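BtGH115A (Bacteroides thetaiotaomicron, PDB 5BY3) probably removes 4-O-methyl-glucuronic acid from decorated arabinogalactans as a family GH115 alpha-glucuronidase. Local coordinates at residues A493-P498 against L519-R524. Residues are numbered along the deposited sequence; the frame is centred on the assembly and turned at random.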
loop_
_atom_site.group_PDB
_atom_site.type_symbol
_atom_site.label_atom_id
_atom_site.label_comp_id
_atom_site.label_asym_id
_atom_site.label_seq_id
_atom_site.Cartn_x
_atom_site.Cartn_y
_atom_site.Cartn_z
ATOM N N ALA A 493 11.862 4.791 -10.251
ATOM C CA ALA A 493 10.408 4.656 -10.430
ATOM C C ALA A 493 9.663 5.867 -9.841
ATOM O O ALA A 493 8.688 6.304 -10.420
ATOM C CB ALA A 493 9.900 3.386 -9.820
ATOM N N HIS A 494 10.174 6.442 -8.750
ATOM C CA HIS A 494 9.628 7.650 -8.125
ATOM C C HIS A 494 9.736 8.804 -9.118
ATOM O O HIS A 494 8.831 9.629 -9.254
ATOM C CB HIS A 494 10.427 7.931 -6.847
ATOM C CG HIS A 494 9.940 9.085 -6.021
ATOM N ND1 HIS A 494 8.907 8.969 -5.113
ATOM C CD2 HIS A 494 10.409 10.356 -5.892
ATOM C CE1 HIS A 494 8.734 10.130 -4.491
ATOM N NE2 HIS A 494 9.640 10.985 -4.933
ATOM N N ILE A 495 10.841 8.840 -9.835
ATOM C CA ILE A 495 11.088 9.860 -10.838
ATOM C C ILE A 495 10.079 9.726 -11.976
ATOM O O ILE A 495 9.528 10.704 -12.459
ATOM C CB ILE A 495 12.562 9.777 -11.293
ATOM C CG1 ILE A 495 13.436 10.311 -10.125
ATOM C CG2 ILE A 495 12.817 10.566 -12.575
ATOM C CD1 ILE A 495 14.934 10.187 -10.270
ATOM N N ARG A 496 9.815 8.495 -12.371
ATOM C CA ARG A 496 8.819 8.209 -13.363
ATOM C C ARG A 496 8.651 6.711 -13.355
ATOM O O ARG A 496 9.595 5.966 -13.606
ATOM C CB ARG A 496 9.271 8.689 -14.721
ATOM C CG ARG A 496 8.109 8.811 -15.674
ATOM C CD ARG A 496 7.602 10.239 -15.720
ATOM N NE ARG A 496 6.426 10.328 -16.591
ATOM C CZ ARG A 496 5.708 11.432 -16.795
ATOM N NH1 ARG A 496 6.039 12.568 -16.175
ATOM N NH2 ARG A 496 4.644 11.379 -17.597
ATOM N N LYS A 497 7.453 6.287 -12.987
ATOM C CA LYS A 497 7.044 4.893 -12.995
ATOM C C LYS A 497 7.145 4.297 -14.402
ATOM O O LYS A 497 7.012 5.019 -15.396
ATOM C CB LYS A 497 5.612 4.800 -12.505
ATOM C CG LYS A 497 5.451 5.053 -11.013
ATOM C CD LYS A 497 4.062 4.725 -10.471
ATOM C CE LYS A 497 4.089 4.217 -9.017
ATOM N NZ LYS A 497 4.405 5.212 -7.943
ATOM N N PRO A 498 7.389 2.983 -14.497
ATOM C CA PRO A 498 7.338 2.319 -15.807
ATOM C C PRO A 498 6.118 2.675 -16.652
ATOM O O PRO A 498 6.281 3.055 -17.806
ATOM C CB PRO A 498 7.309 0.854 -15.438
ATOM C CG PRO A 498 8.203 0.819 -14.235
ATOM C CD PRO A 498 7.864 2.052 -13.450
ATOM N N LEU A 519 9.323 12.609 -23.188
ATOM C CA LEU A 519 9.415 13.131 -21.848
ATOM C C LEU A 519 10.294 14.360 -21.990
ATOM O O LEU A 519 11.147 14.367 -22.882
ATOM C CB LEU A 519 10.040 12.083 -20.927
ATOM C CG LEU A 519 9.094 10.894 -20.719
ATOM C CD1 LEU A 519 9.892 9.641 -20.545
ATOM C CD2 LEU A 519 8.173 11.110 -19.529
ATOM N N PRO A 520 10.077 15.415 -21.155
ATOM C CA PRO A 520 10.903 16.635 -21.357
ATOM C C PRO A 520 12.317 16.502 -20.757
ATOM O O PRO A 520 12.693 17.246 -19.816
ATOM C CB PRO A 520 10.079 17.748 -20.670
ATOM C CG PRO A 520 9.179 17.039 -19.671
ATOM C CD PRO A 520 9.047 15.587 -20.098
ATOM N N TRP A 521 13.087 15.539 -21.281
ATOM C CA TRP A 521 14.437 15.273 -20.782
ATOM C C TRP A 521 15.473 15.376 -21.921
ATOM O O TRP A 521 15.153 15.112 -23.073
ATOM C CB TRP A 521 14.516 13.899 -20.103
ATOM C CG TRP A 521 13.558 13.602 -18.958
ATOM C CD1 TRP A 521 12.837 14.507 -18.176
ATOM C CD2 TRP A 521 13.240 12.300 -18.439
ATOM N NE1 TRP A 521 12.082 13.823 -17.231
ATOM C CE2 TRP A 521 12.302 12.476 -17.383
ATOM C CE3 TRP A 521 13.638 10.995 -18.780
ATOM C CZ2 TRP A 521 11.794 11.407 -16.668
ATOM C CZ3 TRP A 521 13.128 9.962 -18.097
ATOM C CH2 TRP A 521 12.229 10.153 -17.029
ATOM N N SER A 522 16.702 15.769 -21.599
ATOM C CA SER A 522 17.772 15.868 -22.591
ATOM C C SER A 522 18.322 14.502 -22.970
ATOM O O SER A 522 18.178 13.555 -22.217
ATOM C CB SER A 522 18.922 16.653 -22.002
ATOM O OG SER A 522 19.512 15.875 -20.966
ATOM N N GLU A 523 18.984 14.419 -24.116
ATOM C CA GLU A 523 19.769 13.245 -24.505
ATOM C C GLU A 523 20.685 12.718 -23.408
ATOM O O GLU A 523 20.694 11.505 -23.116
ATOM C CB GLU A 523 20.561 13.503 -25.781
ATOM C CG GLU A 523 20.620 12.233 -26.627
ATOM C CD GLU A 523 21.605 12.280 -27.786
ATOM O OE1 GLU A 523 21.809 13.372 -28.349
ATOM O OE2 GLU A 523 22.135 11.205 -28.145
ATOM N N ARG A 524 21.408 13.638 -22.778
ATOM C CA ARG A 524 22.302 13.330 -21.661
ATOM C C ARG A 524 21.542 12.634 -20.503
ATOM O O ARG A 524 21.881 11.509 -20.140
ATOM C CB ARG A 524 23.089 14.582 -21.238
ATOM C CG ARG A 524 24.051 14.383 -20.075
ATOM C CD ARG A 524 24.431 15.727 -19.491
ATOM N NE ARG A 524 24.385 15.737 -18.018
ATOM C CZ ARG A 524 23.304 15.978 -17.261
ATOM N NH1 ARG A 524 22.119 16.232 -17.810
ATOM N NH2 ARG A 524 23.407 15.960 -15.931
#
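Ile-495 and Arg-496 meet Leu-519 and Trp-521 in a small, mainly apolar contact between the C-terminal end of helix 476-495, in the helical part that follows the last strand (429-433) of the eight-stranded TIM-type barrel, and the lead-in to helix 523-543. The 20 residues that link the segments contain neither helix nor strand, so the contact lies between the two ends of a long irregular connection. Arg-496, the first residue to leave helical geometry, projects its side chain toward Leu-519 and Trp-521. Its CB lies near the plane of the indole, at the ring edge, 4.0 Å from Trp-521 CH2. With CG anti to the backbone N (chi1 -162°) and a bend at chi2 (96°), the rest of the chain continues past the ring to Leu-519. Ile-495 adds its CG2 branch, 4.3 Å from Trp-521 CZ2, to the same benzo end of the indole. Within 519-524, an inverse gamma turn is centred on Pro-520, and across it Leu-519 CB sits over the centre of one indole face, 4.1 Å above its plane; Arg-496 and the leucine therefore meet the tryptophan on different sides, one at its rim and one on its face. The bond that closes the turn, Trp-521 N to Leu-519 O, is 2.8 Å long but weak. Around the contact, Arg-529 of helix 523-543 touches both Ile-495 and Trp-521, while Ser-522 caps the start of that helix. The hydrogen bonding of the Arg-496 guanidinium lies outside the two segments: NE donates to the carbonyl O of Phe-500, which ties the group to the loop just beyond its own segment. Against one face of that flat group, offset toward the rim, rests a methyl, Leu-519 CD2, 3.5 Å from Arg-496 NE.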